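Local coordinates for Nop domain-containing protein (Archaeoglobus fulgidus, PDB 1NT2) that probably binds box C/D guide RNA and pairs with fibrillarin in the core of an archaeal small ribonucleoprotein, at residues B[161-165]-B[231-236]; B[23-27]-B[240-244]; B[131-135]-B[148-152]. One frame throughout, in Å; residues are numbered along the deposited sequence.

Interaction 1 (B[161-165]-B[231-236])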
loop_
_atom_site.group_PDB
_atom_site.type_symbol
_atom_site.label_atom_id
_atom_site.label_comp_id
_atom_site.label_asym_id
_atom_site.label_seq_id
_atom_site.Cartn_x
_atom_site.Cartn_y
_atom_site.Cartn_z
ATOM N N MET B 161 -8.447 -16.246 -20.817
ATOM C CA MET B 161 -8.453 -17.656 -21.184
ATOM C C MET B 161 -7.266 -17.994 -22.053
ATOM O O MET B 161 -6.410 -18.770 -21.641
ATOM C CB MET B 161 -9.745 -18.051 -21.902
ATOM C CG MET B 161 -10.894 -18.388 -20.954
ATOM S SD MET B 161 -10.619 -19.884 -19.973
ATOM C CE MET B 161 -11.921 -20.982 -20.629
ATOM N N GLU B 162 -7.191 -17.403 -23.243
ATOM C CA GLU B 162 -6.078 -17.703 -24.130
ATOM C C GLU B 162 -4.730 -17.449 -23.464
ATOM O O GLU B 162 -3.742 -18.117 -23.769
ATOM C CB GLU B 162 -6.192 -16.915 -25.438
ATOM C CG GLU B 162 -6.083 -15.404 -25.318
ATOM C CD GLU B 162 -5.691 -14.750 -26.651
ATOM O OE1 GLU B 162 -6.403 -14.958 -27.668
ATOM O OE2 GLU B 162 -4.662 -14.029 -26.682
ATOM N N ARG B 163 -4.693 -16.494 -22.543
ATOM C CA ARG B 163 -3.463 -16.178 -21.831
ATOM C C ARG B 163 -3.073 -17.317 -20.886
ATOM O O ARG B 163 -1.891 -17.534 -20.622
ATOM C CB ARG B 163 -3.633 -14.888 -21.015
ATOM C CG ARG B 163 -2.772 -13.721 -21.480
ATOM C CD ARG B 163 -1.301 -14.121 -21.564
ATOM N NE ARG B 163 -0.731 -14.419 -20.255
ATOM C CZ ARG B 163 0.453 -14.998 -20.062
ATOM N NH1 ARG B 163 1.206 -15.352 -21.101
ATOM N NH2 ARG B 163 0.892 -15.218 -18.824
ATOM N N LEU B 164 -4.070 -18.032 -20.372
ATOM C CA LEU B 164 -3.840 -19.136 -19.441
ATOM C C LEU B 164 -3.561 -20.432 -20.178
ATOM O O LEU B 164 -2.659 -21.197 -19.827
ATOM C CB LEU B 164 -5.069 -19.321 -18.549
ATOM C CG LEU B 164 -5.301 -20.689 -17.901
ATOM C CD1 LEU B 164 -4.301 -20.941 -16.798
ATOM C CD2 LEU B 164 -6.695 -20.733 -17.338
ATOM N N VAL B 165 -4.354 -20.662 -21.213
ATOM C CA VAL B 165 -4.268 -21.864 -22.023
ATOM C C VAL B 165 -2.865 -22.154 -22.550
ATOM O O VAL B 165 -2.586 -23.272 -22.978
ATOM C CB VAL B 165 -5.279 -21.783 -23.196
ATOM C CG1 VAL B 165 -4.567 -21.522 -24.497
ATOM C CG2 VAL B 165 -6.100 -23.043 -23.252
ATOM N N ALA B 231 -8.148 -26.606 -18.843
ATOM C CA ALA B 231 -8.205 -25.219 -19.280
ATOM C C ALA B 231 -8.363 -25.103 -20.794
ATOM O O ALA B 231 -9.133 -24.276 -21.279
ATOM C CB ALA B 231 -6.942 -24.491 -18.832
ATOM N N LYS B 232 -7.628 -25.929 -21.538
ATOM C CA LYS B 232 -7.699 -25.890 -22.997
ATOM C C LYS B 232 -9.021 -26.442 -23.496
ATOM O O LYS B 232 -9.665 -25.875 -24.384
ATOM C CB LYS B 232 -6.569 -26.699 -23.614
ATOM C CG LYS B 232 -6.574 -26.665 -25.121
ATOM C CD LYS B 232 -5.670 -27.739 -25.701
ATOM C CE LYS B 232 -4.195 -27.525 -25.348
ATOM N NZ LYS B 232 -3.344 -28.564 -25.996
ATOM N N ILE B 233 -9.424 -27.558 -22.916
ATOM C CA ILE B 233 -10.667 -28.172 -23.318
ATOM C C ILE B 233 -11.859 -27.275 -22.995
ATOM O O ILE B 233 -12.833 -27.262 -23.732
ATOM C CB ILE B 233 -10.810 -29.550 -22.666
ATOM C CG1 ILE B 233 -9.554 -30.370 -22.992
ATOM C CG2 ILE B 233 -12.072 -30.246 -23.175
ATOM C CD1 ILE B 233 -9.569 -31.769 -22.482
ATOM N N ASP B 234 -11.783 -26.516 -21.906
ATOM C CA ASP B 234 -12.866 -25.605 -21.542
ATOM C C ASP B 234 -13.016 -24.516 -22.606
ATOM O O ASP B 234 -14.110 -24.252 -23.123
ATOM C CB ASP B 234 -12.558 -24.911 -20.218
ATOM C CG ASP B 234 -12.790 -25.794 -19.027
ATOM O OD1 ASP B 234 -13.905 -26.344 -18.920
ATOM O OD2 ASP B 234 -11.868 -25.930 -18.195
ATOM N N TYR B 235 -11.883 -23.892 -22.908
ATOM C CA TYR B 235 -11.765 -22.793 -23.857
ATOM C C TYR B 235 -12.077 -23.122 -25.327
ATOM O O TYR B 235 -12.523 -22.253 -26.073
ATOM C CB TYR B 235 -10.347 -22.216 -23.715
ATOM C CG TYR B 235 -10.060 -20.946 -24.480
ATOM C CD1 TYR B 235 -8.892 -20.824 -25.233
ATOM C CD2 TYR B 235 -10.942 -19.871 -24.454
ATOM C CE1 TYR B 235 -8.609 -19.669 -25.948
ATOM C CE2 TYR B 235 -10.667 -18.705 -25.165
ATOM C CZ TYR B 235 -9.498 -18.612 -25.915
ATOM O OH TYR B 235 -9.224 -17.485 -26.658
ATOM N N PHE B 236 -11.861 -24.366 -25.746
ATOM C CA PHE B 236 -12.106 -24.738 -27.139
ATOM C C PHE B 236 -13.295 -25.665 -27.368
ATOM O O PHE B 236 -13.833 -25.739 -28.482
ATOM C CB PHE B 236 -10.854 -25.384 -27.714
ATOM C CG PHE B 236 -9.679 -24.465 -27.765
ATOM C CD1 PHE B 236 -9.694 -23.352 -28.592
ATOM C CD2 PHE B 236 -8.563 -24.695 -26.972
ATOM C CE1 PHE B 236 -8.609 -22.475 -28.630
ATOM C CE2 PHE B 236 -7.474 -23.828 -26.999
ATOM C CZ PHE B 236 -7.497 -22.714 -27.830
#
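Met161 and Tyr235 carry a Met-aromatic contact between two near-antiparallel helices of the all-helical Nop domain, whose short segments 161-165 and 231-236 come within 9.5 Å axis to axis at 148°. The tyrosine is worth following outward. Tyr235 CB meets the methyl CE of Met161 at 3.7 Å. With CG anti to the backbone N (chi1 -172°), the ring swings against the shorter helix, and Met161 CB sits over one face, 3.7 Å from the Tyr235 ring centroid, as a CH-pi contact. Met161 SD lies obliquely, 5.3 Å from the Tyr235 ring centroid. Glu162 N shares the face with Met161 CB, near CZ, while Glu162 CB and CG run alongside the ring's outer end and its OH, which makes a weak hydrogen bond to Glu69. The Glu162 carboxylate turns elsewhere, to Arg166 and to the backbone N of Ala91 in the fibrillarin chain. A leucine in place of Tyr235 would probably leave Met161 without an aromatic face to pack on and Glu69 without its hydroxyl partner. Val165 is the knob of the pairing, set into a hole formed by Ala231, Lys232, Tyr235 and Phe236; its methyl CG2 lies 4.1 Å from Phe236 CE2.

Interaction 2 (B[23-27]-B[240-244]); sequences ESFLK and IDESL
Glu23 and Asp241 mark the nearer end of this contact, their CA atoms 8.2 Å apart, while Lys27 and Leu244 stand wider at 10.3 Å between CA atoms. Segment 23-27 lies on helix 21-27; segment 240-244 is a connecting loop that enters helix 243-254. With the backbones this far apart, long polar side chains do the bridging. Glu23 reaches over with its chain extended beyond CG, and its carboxylate meets that of Asp241 at an angle, the two planes 51° apart. The two acidic groups lie side by side: Glu23 OE1 and Asp241 OD1 come close, but as two acceptors they make no hydrogen bond. Lys27 probably offsets part of their charge. Bent at chi3 (66°), Lys27 brings NZ to 3.5 Å from Asp241 OD2 and 3.4 Å from Glu23 OE1, both weak hydrogen bonds within salt bridges. Asp241 uses its other oxygen locally: Ser243 OG donates to Asp241 OD1 at 2.6 Å on the syn side, tilted 26° from the carboxylate plane, and Ser243 N adds a long, weak capping bond to the same atom. Beyond these residues, Asp241 also touches Asn141 of helix 140-146. The arrangement is a three-membered salt-bridge network built around an aspartate that caps the start of a helix, tying the N-terminal region to the C-terminal helix.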
loop_
_atom_site.group_PDB
_atom_site.type_symbol
_atom_site.label_atom_id
_atom_site.label_comp_id
_atom_site.label_asym_id
_atom_site.label_seq_id
_atom_site.Cartn_x
_atom_site.Cartn_y
_atom_site.Cartn_z
ATOM N N GLU B 23 -12.307 -33.283 -28.759
ATOM C CA GLU B 23 -11.743 -33.408 -27.426
ATOM C C GLU B 23 -10.294 -33.850 -27.476
ATOM O O GLU B 23 -9.421 -33.115 -27.025
ATOM C CB GLU B 23 -12.558 -34.380 -26.579
ATOM C CG GLU B 23 -12.805 -33.868 -25.168
ATOM C CD GLU B 23 -13.535 -34.868 -24.309
ATOM O OE1 GLU B 23 -12.969 -35.958 -24.078
ATOM O OE2 GLU B 23 -14.670 -34.566 -23.870
ATOM N N SER B 24 -10.035 -35.035 -28.024
ATOM C CA SER B 24 -8.665 -35.553 -28.118
ATOM C C SER B 24 -7.774 -34.633 -28.941
ATOM O O SER B 24 -6.548 -34.696 -28.853
ATOM C CB SER B 24 -8.651 -36.946 -28.743
ATOM O OG SER B 24 -9.267 -36.931 -30.018
ATOM N N PHE B 25 -8.401 -33.793 -29.756
ATOM C CA PHE B 25 -7.670 -32.845 -30.574
ATOM C C PHE B 25 -7.007 -31.895 -29.598
ATOM O O PHE B 25 -5.839 -31.548 -29.736
ATOM C CB PHE B 25 -8.636 -32.058 -31.456
ATOM C CG PHE B 25 -7.956 -31.197 -32.476
ATOM C CD1 PHE B 25 -7.385 -31.765 -33.610
ATOM C CD2 PHE B 25 -7.867 -29.820 -32.293
ATOM C CE1 PHE B 25 -6.735 -30.979 -34.551
ATOM C CE2 PHE B 25 -7.218 -29.024 -33.226
ATOM C CZ PHE B 25 -6.651 -29.605 -34.359
ATOM N N LEU B 26 -7.792 -31.478 -28.610
ATOM C CA LEU B 26 -7.347 -30.570 -27.559
ATOM C C LEU B 26 -6.534 -31.354 -26.540
ATOM O O LEU B 26 -5.814 -30.774 -25.721
ATOM C CB LEU B 26 -8.564 -29.939 -26.873
ATOM C CG LEU B 26 -9.478 -29.113 -27.788
ATOM C CD1 LEU B 26 -10.780 -28.762 -27.079
ATOM C CD2 LEU B 26 -8.740 -27.856 -28.225
ATOM N N LYS B 27 -6.647 -32.679 -26.620
ATOM C CA LYS B 27 -5.963 -33.590 -25.706
ATOM C C LYS B 27 -4.715 -34.272 -26.257
ATOM O O LYS B 27 -4.066 -35.000 -25.522
ATOM C CB LYS B 27 -6.943 -34.666 -25.217
ATOM C CG LYS B 27 -8.078 -34.118 -24.357
ATOM C CD LYS B 27 -9.210 -35.125 -24.137
ATOM C CE LYS B 27 -8.783 -36.336 -23.326
ATOM N NZ LYS B 27 -9.934 -37.246 -23.090
ATOM N N ILE B 240 -17.666 -30.451 -20.519
ATOM C CA ILE B 240 -16.907 -31.242 -19.568
ATOM C C ILE B 240 -16.388 -32.536 -20.188
ATOM O O ILE B 240 -16.782 -32.916 -21.289
ATOM C CB ILE B 240 -17.764 -31.559 -18.318
ATOM C CG1 ILE B 240 -18.557 -30.305 -17.922
ATOM C CG2 ILE B 240 -16.873 -31.997 -17.160
ATOM C CD1 ILE B 240 -19.450 -30.447 -16.683
ATOM N N ASP B 241 -15.480 -33.188 -19.466
ATOM C CA ASP B 241 -14.862 -34.444 -19.873
ATOM C C ASP B 241 -14.359 -35.104 -18.589
ATOM O O ASP B 241 -13.265 -34.787 -18.112
ATOM C CB ASP B 241 -13.688 -34.167 -20.818
ATOM C CG ASP B 241 -12.754 -35.363 -20.967
ATOM O OD1 ASP B 241 -13.235 -36.462 -21.308
ATOM O OD2 ASP B 241 -11.535 -35.204 -20.748
ATOM N N GLU B 242 -15.156 -36.010 -18.022
ATOM C CA GLU B 242 -14.779 -36.671 -16.774
ATOM C C GLU B 242 -13.516 -37.513 -16.865
ATOM O O GLU B 242 -13.070 -38.080 -15.870
ATOM C CB GLU B 242 -15.930 -37.530 -16.236
ATOM C CG GLU B 242 -16.374 -38.649 -17.143
ATOM C CD GLU B 242 -16.742 -38.141 -18.511
ATOM O OE1 GLU B 242 -17.282 -37.014 -18.590
ATOM O OE2 GLU B 242 -16.497 -38.869 -19.499
ATOM N N SER B 243 -12.941 -37.597 -18.057
ATOM C CA SER B 243 -11.713 -38.355 -18.240
ATOM C C SER B 243 -10.686 -37.638 -17.386
ATOM O O SER B 243 -9.747 -38.242 -16.865
ATOM C CB SER B 243 -11.280 -38.319 -19.703
ATOM O OG SER B 243 -12.331 -38.731 -20.559
ATOM N N LEU B 244 -10.896 -36.332 -17.252
ATOM C CA LEU B 244 -10.029 -35.467 -16.473
ATOM C C LEU B 244 -10.049 -35.812 -14.995
ATOM O O LEU B 244 -9.070 -36.337 -14.468
ATOM C CB LEU B 244 -10.451 -34.014 -16.663
ATOM C CG LEU B 244 -10.066 -33.430 -18.018
ATOM C CD1 LEU B 244 -10.627 -32.024 -18.167
ATOM C CD2 LEU B 244 -8.552 -33.419 -18.126
#

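Interaction 3 (B[131-135]-B[148-152])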
loop_
_atom_site.group_PDB
_atom_site.type_symbol
_atom_site.label_atom_id
_atom_site.label_comp_id
_atom_site.label_asym_id
_atom_site.label_seq_id
_atom_site.Cartn_x
_atom_site.Cartn_y
_atom_site.Cartn_z
ATOM N N ILE B 131 -18.810 -15.675 -9.559
ATOM C CA ILE B 131 -17.683 -16.324 -10.199
ATOM C C ILE B 131 -17.991 -17.801 -10.349
ATOM O O ILE B 131 -17.492 -18.460 -11.260
ATOM C CB ILE B 131 -16.377 -16.119 -9.406
ATOM C CG1 ILE B 131 -16.516 -16.680 -7.991
ATOM C CG2 ILE B 131 -16.035 -14.644 -9.359
ATOM C CD1 ILE B 131 -16.256 -18.173 -7.860
ATOM N N GLU B 132 -18.835 -18.323 -9.465
ATOM C CA GLU B 132 -19.201 -19.736 -9.537
ATOM C C GLU B 132 -20.143 -19.973 -10.711
ATOM O O GLU B 132 -19.918 -20.867 -11.513
ATOM C CB GLU B 132 -19.856 -20.198 -8.227
ATOM C CG GLU B 132 -20.278 -21.665 -8.230
ATOM C CD GLU B 132 -20.427 -22.245 -6.827
ATOM O OE1 GLU B 132 -21.145 -21.644 -6.001
ATOM O OE2 GLU B 132 -19.829 -23.310 -6.552
ATOM N N GLU B 133 -21.189 -19.162 -10.819
ATOM C CA GLU B 133 -22.130 -19.305 -11.918
ATOM C C GLU B 133 -21.417 -19.373 -13.265
ATOM O O GLU B 133 -21.592 -20.340 -14.004
ATOM C CB GLU B 133 -23.128 -18.149 -11.930
ATOM C CG GLU B 133 -24.573 -18.615 -11.849
ATOM C CD GLU B 133 -24.906 -19.264 -10.511
ATOM O OE1 GLU B 133 -25.454 -18.564 -9.622
ATOM O OE2 GLU B 133 -24.606 -20.470 -10.347
ATOM N N VAL B 134 -20.625 -18.354 -13.592
ATOM C CA VAL B 134 -19.894 -18.345 -14.858
ATOM C C VAL B 134 -18.880 -19.489 -14.945
ATOM O O VAL B 134 -18.986 -20.363 -15.804
ATOM C CB VAL B 134 -19.135 -17.032 -15.066
ATOM C CG1 VAL B 134 -19.988 -16.058 -15.787
ATOM C CG2 VAL B 134 -18.727 -16.465 -13.738
ATOM N N MET B 135 -17.889 -19.479 -14.067
ATOM C CA MET B 135 -16.885 -20.527 -14.068
ATOM C C MET B 135 -17.442 -21.927 -14.379
ATOM O O MET B 135 -16.776 -22.734 -15.022
ATOM C CB MET B 135 -16.149 -20.526 -12.726
ATOM C CG MET B 135 -15.073 -19.455 -12.629
ATOM S SD MET B 135 -13.558 -19.910 -13.510
ATOM C CE MET B 135 -13.890 -19.263 -15.134
ATOM N N ALA B 148 -14.604 -23.862 -8.472
ATOM C CA ALA B 148 -14.785 -22.484 -8.917
ATOM C C ALA B 148 -13.804 -21.513 -8.278
ATOM O O ALA B 148 -13.027 -20.853 -8.970
ATOM C CB ALA B 148 -16.213 -22.034 -8.637
ATOM N N LYS B 149 -13.851 -21.435 -6.952
ATOM C CA LYS B 149 -12.980 -20.548 -6.184
ATOM C C LYS B 149 -11.562 -20.479 -6.785
ATOM O O LYS B 149 -11.135 -19.435 -7.292
ATOM C CB LYS B 149 -12.935 -21.037 -4.726
ATOM C CG LYS B 149 -12.354 -20.059 -3.699
ATOM C CD LYS B 149 -13.330 -18.952 -3.327
ATOM C CE LYS B 149 -13.131 -17.669 -4.149
ATOM N NZ LYS B 149 -13.425 -17.800 -5.614
ATOM N N VAL B 150 -10.851 -21.601 -6.739
ATOM C CA VAL B 150 -9.491 -21.675 -7.261
ATOM C C VAL B 150 -9.422 -21.433 -8.772
ATOM O O VAL B 150 -8.743 -20.513 -9.245
ATOM C CB VAL B 150 -8.881 -23.052 -6.977
ATOM C CG1 VAL B 150 -7.379 -23.004 -7.166
ATOM C CG2 VAL B 150 -9.248 -23.490 -5.587
ATOM N N ALA B 151 -10.123 -22.278 -9.520
ATOM C CA ALA B 151 -10.148 -22.188 -10.970
ATOM C C ALA B 151 -10.211 -20.743 -11.460
ATOM O O ALA B 151 -9.471 -20.348 -12.362
ATOM C CB ALA B 151 -11.339 -22.981 -11.519
ATOM N N ALA B 152 -11.078 -19.948 -10.847
ATOM C CA ALA B 152 -11.237 -18.571 -11.274
ATOM C C ALA B 152 -10.038 -17.688 -10.972
ATOM O O ALA B 152 -9.777 -16.727 -11.692
ATOM C CB ALA B 152 -12.495 -17.987 -10.659
#
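Ala148 opens its helix by pressing its methyl against the side of helix 110-138. Its CB lies 3.9 Å from CD1 of Ile131 and equally near the CA of Glu132, and the CA atoms of Ala148 and Glu132 are 5.2 Å apart. A methyl this short lets the two backbones approach closely here, although the short segment axes still pass at 9.3 Å and cross at 74°.

Lys149 starts out away from the other helix, but its chain bends at chi2, chi3 and chi4 and curls back, carrying NZ to 3.6 Å from Ile131 CD1. This is a plain van der Waals approach of the amine to a methyl. Ile131 supplies that methyl because CG1 stands between its backbone N and carbonyl carbon (chi1 59°), from where CD1 reaches both Ala148 and the lysine tip.

One turn on, Ala151 meets the sulfur of Met135, whose SD is 4.3 Å from the alanine CB. Ala152 takes the rest of that side chain: its CB is 3.6 Å from Met135 CG, and SD rests beside its CA. Folded at chi2 and chi3, the methionine thus lies along the alanine surface. The interface is almost wholly apolar, with small residues on one helix receiving larger ones from the other.

Segment 131-135 belongs to the end of the predicted coiled coil. Helix 73-93 packs on both partners, through Leu80 on Ile131, Leu84 on Lys149 and Val81 on Ala152. The intervening helix 140-146 also touches both: Thr143 meets Met135 and Ala148, while Met142 and Val146 lie against Ala151.

Overall arrangement
Interactions 1 and 2 are neighbours, with centres 12 Å apart: Leu26 and Lys27 of helix 21-27 pack on Lys232, Ile233 and Phe236 of helix 217-236. Interaction 3 stands apart, its centre 14 Å from that of interaction 1 and 19 Å from that of interaction 2, without touching either. Along the chain, interaction 3 closes before interaction 1 opens, and both fall between the two segments of interaction 2. Helix 140-146 is common ground, touching residues of all three. Together they join the N-terminal part, the root of the predicted coiled coil and the C-terminal helices; fibrillarin reaches interactions 1 and 2 but not 3.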